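Local coordinates for protein inositol-3-phosphate synthase (Caenorhabditis elegans, PDB 1VKO) that is an inositol-3-phosphate synthase with a Rossmann-type domain that holds nicotinamide-adenine-dinucleotide, modelled as an assembly of four chains, at residues S95-A98 and N99-M103; Y167-M170 and G171-K174; G308-E311 and L312-H316; P486-P489 and P490-I494. All blocks are in the same frame, centred on the assembly; numbering follows the deposited sequence.

Contact 1 (S95-A98 and N99-M103); sequences SIFA and NQYAM
A Schellman motif closes helix 87-100, whose last residues lead through Tyr101 and Ala102 to Met103. Ala102 leaves the helical region with positive phi (52°), which lets Met103 N turn back to Ala98 O at 3.0 Å in a nearly straight bond lying in the carbonyl plane; beside it, Ala102 N makes a weak bond of 3.3 Å to Asn99 O. One turn earlier, Ser95 O is gripped twice by the same residue. Asn99 N gives the regular helical bond of 2.8 Å, and Asn99 ND2 adds a second of 2.7 Å that is almost perfectly straight. The two donors come from opposite faces of the carbonyl plane, and the oxygen lies in the plane of the Asn99 amide. Asn115 O takes a second bond from ND2, and together they fix the rotation of the amide. Its CG is beside the backbone N (chi1 -76°), which folds the side chain back along the helix toward Ser95. Gln100 runs alongside Phe97, both pointing the same way; Gln100 OE1 comes to 3.1 Å from Phe97 CD1, at the ring edge and near its plane, while NE2 is hydrogen-bonded to Asn152 O. Phe97 O accepts from Tyr101 N at 3.0 Å and also lies in plane at the edge of the tyrosine ring, 3.2 Å from Tyr101 CD1. Met103 CG rests 4.3 Å from Ala98 CB. Helix 178-188 brings Phe187 against both aromatic rings and Leu184 against Phe97 and Met103, Tyr449 of helix 440-458 packs on Ser95 and Ile96, and Met426 of the second subunit meets Ala98 and Asn99.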
loop_
_atom_site.group_PDB
_atom_site.type_symbol
_atom_site.label_atom_id
_atom_site.label_comp_id
_atom_site.label_asym_id
_atom_site.label_seq_id
_atom_site.Cartn_x
_atom_site.Cartn_y
_atom_site.Cartn_z
ATOM N N SER A 95 13.702 21.768 19.993
ATOM C CA SER A 95 13.690 20.525 20.751
ATOM C C SER A 95 14.722 20.435 21.870
ATOM O O SER A 95 14.463 19.759 22.885
ATOM C CB SER A 95 13.843 19.324 19.822
ATOM O OG SER A 95 12.862 19.345 18.800
ATOM N N ILE A 96 15.881 21.076 21.699
ATOM C CA ILE A 96 16.875 21.192 22.807
ATOM C C ILE A 96 16.251 21.929 23.989
ATOM O O ILE A 96 16.227 21.429 25.122
ATOM C CB ILE A 96 18.226 21.814 22.289
ATOM C CG1 ILE A 96 18.904 20.832 21.314
ATOM C CG2 ILE A 96 19.195 22.045 23.363
ATOM C CD1 ILE A 96 20.029 21.427 20.486
ATOM N N PHE A 97 15.689 23.092 23.722
ATOM C CA PHE A 97 15.013 23.866 24.772
ATOM C C PHE A 97 13.912 23.046 25.381
ATOM O O PHE A 97 13.757 22.995 26.588
ATOM C CB PHE A 97 14.402 25.130 24.177
ATOM C CG PHE A 97 15.399 26.234 23.958
ATOM C CD1 PHE A 97 16.347 26.553 24.949
ATOM C CD2 PHE A 97 15.381 26.977 22.787
ATOM C CE1 PHE A 97 17.264 27.572 24.743
ATOM C CE2 PHE A 97 16.285 28.015 22.585
ATOM C CZ PHE A 97 17.231 28.308 23.547
ATOM N N ALA A 98 13.146 22.391 24.516
ATOM C CA ALA A 98 11.983 21.669 24.922
ATOM C C ALA A 98 12.393 20.550 25.840
ATOM O O ALA A 98 11.737 20.322 26.851
ATOM C CB ALA A 98 11.255 21.154 23.710
ATOM N N ASN A 99 13.479 19.849 25.515
ATOM C CA ASN A 99 14.014 18.823 26.447
ATOM C C ASN A 99 14.661 19.367 27.736
ATOM O O ASN A 99 14.569 18.736 28.781
ATOM C CB ASN A 99 14.972 17.867 25.746
ATOM C CG ASN A 99 14.253 16.860 24.903
ATOM O OD1 ASN A 99 14.030 15.713 25.326
ATOM N ND2 ASN A 99 13.877 17.270 23.691
ATOM N N GLN A 100 15.313 20.517 27.658
ATOM C CA GLN A 100 15.890 21.165 28.846
ATOM C C GLN A 100 14.827 21.453 29.894
ATOM O O GLN A 100 15.024 21.173 31.080
ATOM C CB GLN A 100 16.571 22.463 28.457
ATOM C CG GLN A 100 17.971 22.317 27.879
ATOM C CD GLN A 100 18.483 23.610 27.268
ATOM O OE1 GLN A 100 17.696 24.463 26.881
ATOM N NE2 GLN A 100 19.807 23.734 27.130
ATOM N N TYR A 101 13.679 21.968 29.454
ATOM C CA TYR A 101 12.583 22.309 30.354
ATOM C C TYR A 101 11.507 21.253 30.488
ATOM O O TYR A 101 10.483 21.493 31.133
ATOM C CB TYR A 101 11.955 23.615 29.905
ATOM C CG TYR A 101 12.931 24.753 30.035
ATOM C CD1 TYR A 101 13.785 25.081 28.991
ATOM C CD2 TYR A 101 13.034 25.470 31.224
ATOM C CE1 TYR A 101 14.702 26.113 29.114
ATOM C CE2 TYR A 101 13.950 26.519 31.359
ATOM C CZ TYR A 101 14.779 26.823 30.301
ATOM O OH TYR A 101 15.677 27.840 30.415
ATOM N N ALA A 102 11.720 20.091 29.866
ATOM C CA ALA A 102 10.757 18.997 29.935
ATOM C C ALA A 102 9.333 19.433 29.565
ATOM O O ALA A 102 8.359 19.127 30.270
ATOM C CB ALA A 102 10.792 18.375 31.316
ATOM N N MET A 103 9.207 20.120 28.431
ATOM C CA MET A 103 7.910 20.633 27.996
ATOM C C MET A 103 6.952 19.535 27.578
ATOM O O MET A 103 7.351 18.524 26.976
ATOM C CB MET A 103 8.057 21.690 26.906
ATOM C CG MET A 103 9.203 22.696 27.137
ATOM S SD MET A 103 9.079 24.181 26.122
ATOM C CE MET A 103 10.287 25.269 26.834
#

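Contact 2 (Y167-M170 and G171-K174)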
loop_
_atom_site.group_PDB
_atom_site.type_symbol
_atom_site.label_atom_id
_atom_site.label_comp_id
_atom_site.label_asym_id
_atom_site.label_seq_id
_atom_site.Cartn_x
_atom_site.Cartn_y
_atom_site.Cartn_z
ATOM N N TYR A 167 11.078 31.887 16.344
ATOM C CA TYR A 167 9.662 31.687 16.643
ATOM C C TYR A 167 8.840 31.745 15.358
ATOM O O TYR A 167 8.066 30.831 15.090
ATOM C CB TYR A 167 9.168 32.662 17.724
ATOM C CG TYR A 167 7.661 32.713 17.915
ATOM C CD1 TYR A 167 6.956 31.621 18.420
ATOM C CD2 TYR A 167 6.946 33.852 17.565
ATOM C CE1 TYR A 167 5.568 31.685 18.580
ATOM C CE2 TYR A 167 5.579 33.928 17.715
ATOM C CZ TYR A 167 4.888 32.848 18.219
ATOM O OH TYR A 167 3.518 32.950 18.356
ATOM N N GLU A 168 9.042 32.778 14.539
ATOM C CA GLU A 168 8.373 32.873 13.232
ATOM C C GLU A 168 8.800 31.721 12.359
ATOM O O GLU A 168 8.044 31.231 11.479
ATOM C CB GLU A 168 8.788 34.139 12.510
ATOM C CG GLU A 168 8.443 35.464 13.164
ATOM C CD GLU A 168 9.019 36.652 12.379
ATOM O OE1 GLU A 168 10.257 36.714 12.170
ATOM O OE2 GLU A 168 8.233 37.525 11.955
ATOM N N ALA A 169 10.048 31.320 12.571
ATOM C CA ALA A 169 10.634 30.178 11.916
ATOM C C ALA A 169 9.908 28.839 12.230
ATOM O O ALA A 169 9.893 27.943 11.410
ATOM C CB ALA A 169 12.094 30.103 12.312
ATOM N N MET A 170 9.380 28.695 13.442
ATOM C CA MET A 170 8.612 27.525 13.851
ATOM C C MET A 170 7.222 27.479 13.214
ATOM O O MET A 170 6.719 26.386 12.825
ATOM C CB MET A 170 8.409 27.542 15.332
ATOM C CG MET A 170 9.594 27.191 16.157
ATOM S SD MET A 170 8.926 27.042 17.812
ATOM C CE MET A 170 10.172 25.920 18.343
ATOM N N GLY A 171 6.601 28.653 13.133
ATOM C CA GLY A 171 5.313 28.818 12.500
ATOM C C GLY A 171 5.423 28.503 11.025
ATOM O O GLY A 171 4.512 27.897 10.430
ATOM N N ARG A 172 6.546 28.912 10.440
ATOM C CA ARG A 172 6.866 28.632 9.046
ATOM C C ARG A 172 6.938 27.139 8.868
ATOM O O ARG A 172 6.344 26.625 7.959
ATOM C CB ARG A 172 8.222 29.252 8.694
ATOM C CG ARG A 172 8.519 29.447 7.234
ATOM C CD ARG A 172 9.616 30.498 6.939
ATOM N NE ARG A 172 10.776 30.436 7.851
ATOM C CZ ARG A 172 11.795 31.320 7.867
ATOM N NH1 ARG A 172 11.809 32.330 6.999
ATOM N NH2 ARG A 172 12.808 31.190 8.744
ATOM N N ALA A 173 7.657 26.450 9.754
ATOM C CA ALA A 173 8.039 25.058 9.523
ATOM C C ALA A 173 6.861 24.098 9.700
ATOM O O ALA A 173 6.722 23.117 8.937
ATOM C CB ALA A 173 9.173 24.690 10.442
ATOM N N LYS A 174 5.997 24.384 10.685
ATOM C CA LYS A 174 4.760 23.591 10.917
ATOM C C LYS A 174 5.084 22.202 11.463
ATOM O O LYS A 174 4.402 21.236 11.129
ATOM C CB LYS A 174 3.917 23.446 9.625
ATOM C CG LYS A 174 3.485 24.769 8.996
ATOM C CD LYS A 174 2.416 24.576 7.958
ATOM C CE LYS A 174 2.948 24.470 6.533
ATOM N NZ LYS A 174 3.358 25.804 6.004
HETATM O O HOH W 1 11.330 27.487 9.074
#
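Arg172 N reaches back to Glu168 O over 2.9 Å, and Lys174 N to Met170 O over 3.0 Å; these are the shorter of the four backbone bonds that wind this brief helix. Between them Ala173 N approaches Ala169 O at 3.2 Å from above the carbonyl plane, with a bent N-H angle of 136°. The same Ala169 O also accepts a hydrogen bond from a water 2.8 Å away, which in turn accepts one from Arg172 NE at 3.2 Å, so a single molecule ties the arginine side chain to the helix backbone one turn earlier. Arg172 starts with CG anti to its amide nitrogen (chi1 -161°) and bends at chi3, which brings the guanidinium back over the helix until NH2 lies 3.8 Å from Ala169 CB, in an oblique approach. NH2 is hydrogen-bonded to Gly85 O and NH1 to Ser162 OG, and the arginine side chain is about 5 Å from the bound nicotinamide-adenine-dinucleotide. Lys174 then leaves the helix with positive phi. Helix 87-100 lies against it through Ser90 on Ala169 and Asn87 on Ala173, while Met170 meets Gln181, Leu184 and Met188 of helix 178-188.

Contact 3 (G308-E311 and L312-H316); sequences GLIE and LAERH
Glu314 N to Ile310 O, 2.7 Å, is the shortest of the backbone bonds that link the two halves of this helix. Ala313 N to Leu309 O measures 2.8 Å, and both run nearly along the C=O axis; Arg315 N to Glu311 O, at 3.0 Å, is tilted from the carbonyl plane. Leu312 N to Gly308 O is weak, its N-H angle only 134°. Near the C-terminal end, His316 ND1 adds a weak, long bond to Leu312 O. The helix, 307-316, is the crossover of a beta-alpha-beta unit between strands 295-298 and 320-321 of the parallel Rossmann-type sheet. Apolar contact comes from Leu309 CD2 and Leu312 CD2, 4.3 Å apart; Leu309 also meets Ile290 of helix 281-291, and Leu312 meets Ala265 of helix 265-273. Glu314 crosses Ile310 obliquely: its CG stands beside the backbone N (chi1 -84°), sending the extended chain back along the helix until OE2 is 4.0 Å from Ile310 CG2 and OE1 is 3.6 Å from Glu311 CA. Among the charged groups, Glu311 OE2 and Arg315 NH1 stay 5.1 Å apart without touching. Glu311 OE1 instead accepts from Ala265 N, and Arg315 NH1 forms a long, weak ion pair with Asp266.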
loop_
_atom_site.group_PDB
_atom_site.type_symbol
_atom_site.label_atom_id
_atom_site.label_comp_id
_atom_site.label_asym_id
_atom_site.label_seq_id
_atom_site.Cartn_x
_atom_site.Cartn_y
_atom_site.Cartn_z
ATOM N N GLY A 308 40.245 19.402 -2.873
ATOM C CA GLY A 308 40.905 20.554 -2.299
ATOM C C GLY A 308 40.531 20.847 -0.861
ATOM O O GLY A 308 41.386 21.212 -0.060
ATOM N N LEU A 309 39.251 20.687 -0.545
ATOM C CA LEU A 309 38.722 20.850 0.807
ATOM C C LEU A 309 39.185 19.777 1.799
ATOM O O LEU A 309 39.658 20.070 2.893
ATOM C CB LEU A 309 37.183 20.968 0.768
ATOM C CG LEU A 309 36.897 22.469 0.809
ATOM C CD1 LEU A 309 35.487 22.915 0.421
ATOM C CD2 LEU A 309 37.177 22.846 2.200
ATOM N N ILE A 310 39.044 18.528 1.420
ATOM C CA ILE A 310 39.563 17.458 2.242
ATOM C C ILE A 310 41.033 17.745 2.548
ATOM O O ILE A 310 41.417 17.859 3.735
ATOM C CB ILE A 310 39.348 16.109 1.551
ATOM C CG1 ILE A 310 37.849 15.763 1.551
ATOM C CG2 ILE A 310 40.200 15.035 2.215
ATOM C CD1 ILE A 310 37.458 14.617 0.631
ATOM N N GLU A 311 41.847 17.921 1.503
ATOM C CA GLU A 311 43.255 18.294 1.710
ATOM C C GLU A 311 43.422 19.463 2.714
ATOM O O GLU A 311 44.318 19.455 3.551
ATOM C CB GLU A 311 43.940 18.583 0.373
ATOM C CG GLU A 311 45.425 18.856 0.484
ATOM C CD GLU A 311 46.093 19.078 -0.860
ATOM O OE1 GLU A 311 45.445 19.592 -1.782
ATOM O OE2 GLU A 311 47.286 18.741 -0.987
ATOM N N LEU A 312 42.533 20.441 2.667
ATOM C CA LEU A 312 42.670 21.604 3.545
ATOM C C LEU A 312 42.346 21.221 4.984
ATOM O O LEU A 312 42.993 21.671 5.931
ATOM C CB LEU A 312 41.789 22.770 3.056
ATOM C CG LEU A 312 41.919 24.139 3.764
ATOM C CD1 LEU A 312 43.255 24.881 3.496
ATOM C CD2 LEU A 312 40.747 25.013 3.403
ATOM N N ALA A 313 41.334 20.370 5.141
ATOM C CA ALA A 313 41.037 19.813 6.438
ATOM C C ALA A 313 42.187 18.927 6.956
ATOM O O ALA A 313 42.518 18.994 8.139
ATOM C CB ALA A 313 39.746 19.050 6.384
ATOM N N GLU A 314 42.779 18.087 6.094
ATOM C CA GLU A 314 43.916 17.232 6.508
ATOM C C GLU A 314 45.033 18.135 7.058
ATOM O O GLU A 314 45.615 17.868 8.104
ATOM C CB GLU A 314 44.463 16.354 5.345
ATOM C CG GLU A 314 43.749 15.014 5.066
ATOM C CD GLU A 314 44.010 14.433 3.651
ATOM O OE1 GLU A 314 44.628 15.112 2.784
ATOM O OE2 GLU A 314 43.574 13.285 3.379
ATOM N N ARG A 315 45.298 19.219 6.339
ATOM C CA ARG A 315 46.386 20.127 6.651
ATOM C C ARG A 315 46.125 20.931 7.904
ATOM O O ARG A 315 47.062 21.382 8.554
ATOM C CB ARG A 315 46.620 21.069 5.477
ATOM C CG ARG A 315 48.070 21.107 5.021
ATOM C CD ARG A 315 48.263 21.686 3.633
ATOM N NE ARG A 315 47.751 23.048 3.565
ATOM C CZ ARG A 315 47.677 23.742 2.447
ATOM N NH1 ARG A 315 48.083 23.171 1.319
ATOM N NH2 ARG A 315 47.195 24.992 2.450
ATOM N N HIS A 316 44.863 21.111 8.261
ATOM C CA HIS A 316 44.528 21.956 9.414
ATOM C C HIS A 316 44.077 21.184 10.650
ATOM O O HIS A 316 43.747 21.782 11.680
ATOM C CB HIS A 316 43.533 23.056 9.026
ATOM C CG HIS A 316 44.186 24.284 8.478
ATOM N ND1 HIS A 316 44.605 24.386 7.168
ATOM C CD2 HIS A 316 44.513 25.457 9.068
ATOM C CE1 HIS A 316 45.157 25.571 6.969
ATOM N NE2 HIS A 316 45.115 26.240 8.106
#

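Contact 4 (P486-P489 and P490-I494)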
loop_
_atom_site.group_PDB
_atom_site.type_symbol
_atom_site.label_atom_id
_atom_site.label_comp_id
_atom_site.label_asym_id
_atom_site.label_seq_id
_atom_site.Cartn_x
_atom_site.Cartn_y
_atom_site.Cartn_z
ATOM N N PRO A 486 28.023 8.883 1.843
ATOM C CA PRO A 486 29.151 9.108 2.741
ATOM C C PRO A 486 30.457 9.398 1.962
ATOM O O PRO A 486 30.777 8.741 0.947
ATOM C CB PRO A 486 29.213 7.834 3.595
ATOM C CG PRO A 486 28.257 6.842 2.969
ATOM C CD PRO A 486 27.554 7.485 1.842
ATOM N N VAL A 487 31.126 10.449 2.408
ATOM C CA VAL A 487 32.426 10.829 1.970
ATOM C C VAL A 487 33.396 10.066 2.901
ATOM O O VAL A 487 33.183 9.970 4.127
ATOM C CB VAL A 487 32.581 12.366 2.093
ATOM C CG1 VAL A 487 33.989 12.847 1.655
ATOM C CG2 VAL A 487 31.510 13.061 1.257
ATOM N N VAL A 488 34.443 9.496 2.312
ATOM C CA VAL A 488 35.329 8.596 3.037
ATOM C C VAL A 488 36.803 8.879 2.685
ATOM O O VAL A 488 37.112 9.352 1.570
ATOM C CB VAL A 488 34.982 7.110 2.754
ATOM C CG1 VAL A 488 33.523 6.790 3.135
ATOM C CG2 VAL A 488 35.323 6.725 1.283
ATOM N N PRO A 489 37.722 8.583 3.606
ATOM C CA PRO A 489 39.129 8.827 3.348
ATOM C C PRO A 489 39.533 8.324 1.969
ATOM O O PRO A 489 39.170 7.216 1.609
ATOM C CB PRO A 489 39.811 8.030 4.445
ATOM C CG PRO A 489 38.843 8.129 5.586
ATOM C CD PRO A 489 37.499 8.015 4.952
ATOM N N PRO A 490 40.262 9.134 1.199
ATOM C CA PRO A 490 40.675 8.741 -0.176
ATOM C C PRO A 490 41.212 7.302 -0.283
ATOM O O PRO A 490 41.978 6.849 0.580
ATOM C CB PRO A 490 41.775 9.757 -0.548
ATOM C CG PRO A 490 41.824 10.808 0.615
ATOM C CD PRO A 490 40.712 10.496 1.576
ATOM N N GLY A 491 40.791 6.594 -1.327
ATOM C CA GLY A 491 41.261 5.230 -1.597
ATOM C C GLY A 491 40.644 4.100 -0.782
ATOM O O GLY A 491 41.153 2.963 -0.795
ATOM N N THR A 492 39.573 4.396 -0.051
ATOM C CA THR A 492 38.891 3.365 0.739
ATOM C C THR A 492 37.422 3.253 0.294
ATOM O O THR A 492 36.861 4.232 -0.233
ATOM C CB THR A 492 38.977 3.664 2.222
ATOM O OG1 THR A 492 38.255 4.863 2.499
ATOM C CG2 THR A 492 40.413 3.970 2.654
ATOM N N PRO A 493 36.810 2.076 0.498
ATOM C CA PRO A 493 35.466 1.801 0.016
ATOM C C PRO A 493 34.355 2.478 0.819
ATOM O O PRO A 493 34.451 2.618 2.029
ATOM C CB PRO A 493 35.348 0.297 0.198
ATOM C CG PRO A 493 36.211 -0.003 1.348
ATOM C CD PRO A 493 37.365 0.912 1.213
ATOM N N ILE A 494 33.300 2.868 0.108
ATOM C CA ILE A 494 32.069 3.370 0.696
ATOM C C ILE A 494 31.273 2.218 1.284
ATOM O O ILE A 494 31.227 1.123 0.731
ATOM C CB ILE A 494 31.247 4.090 -0.372
ATOM C CG1 ILE A 494 31.909 5.436 -0.738
ATOM C CG2 ILE A 494 29.849 4.321 0.119
ATOM C CD1 ILE A 494 31.701 5.847 -2.193
#
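Two hydrogen bonds from Thr492 converge on Pro489 O: Thr492 N closes a type II beta turn from Pro489 to Thr492, and OG1 adds a second bond to the same oxygen. The bond from Thr492 N is 3.3 Å long with a bent N-H angle of 136°, whereas Thr492 OG1 donates at 2.7 Å in the carbonyl plane and on a lone pair. The hydroxyl reaches the oxygen because OG1 sits between the backbone N and the carbonyl carbon (chi1 65°), so that backbone and side chain of one residue hold the same acceptor. Gly491 occupies the third position of the turn with positive phi, the conformation that glycine takes readily, and Pro490 fills the second, where its fixed phi suits a type II turn.

A methyl group lies against polar atoms where the turn brings its two arms together. Val488 CG2 comes within 3.3 Å of Thr492 O and 3.7 Å of Thr492 OG1, its side chain set at a slant to that of the threonine.

The apolar pairs both involve Ile494. Val488 CG2 lies 4.2 Å from Ile494 CG1. Farther from the turn Pro486 and Ile494 meet at about a right angle, with Pro486 CG 4.1 Å from Ile494 CG2.

The loop runs between strand 469-470 and helix 498-513. Its first arm is joined to Gly322 by backbone bonding at Val487, helix 307-316 flanks Val487 and Pro490, and Phe525 of the second subunit packs on Pro489, Thr492 and Pro493.

Overall arrangement
The four contacts fall into two pairs. Contacts 1 and 2 lie on the same side of the chain's centre, their centres about 17 Å apart; they do not touch, but both pack on helix 178-188, where Leu184 meets residues of each. Contacts 3 and 4 have centres about 15 Å apart and do touch, Ile310 CD1 lying 4.0 Å from Val487 CG1. The centre of contact 1 or 2 is about 37 Å from that of contact 3 or 4. The side chain of Arg172 in contact 2 is about 5 Å from the bound nicotinamide-adenine-dinucleotide, while the side chain of Pro486 in contact 4 is about 12 Å from both this ligand and the pyrophosphate. Contacts 1 and 4, on opposite sides of the chain's centre, both meet the second subunit.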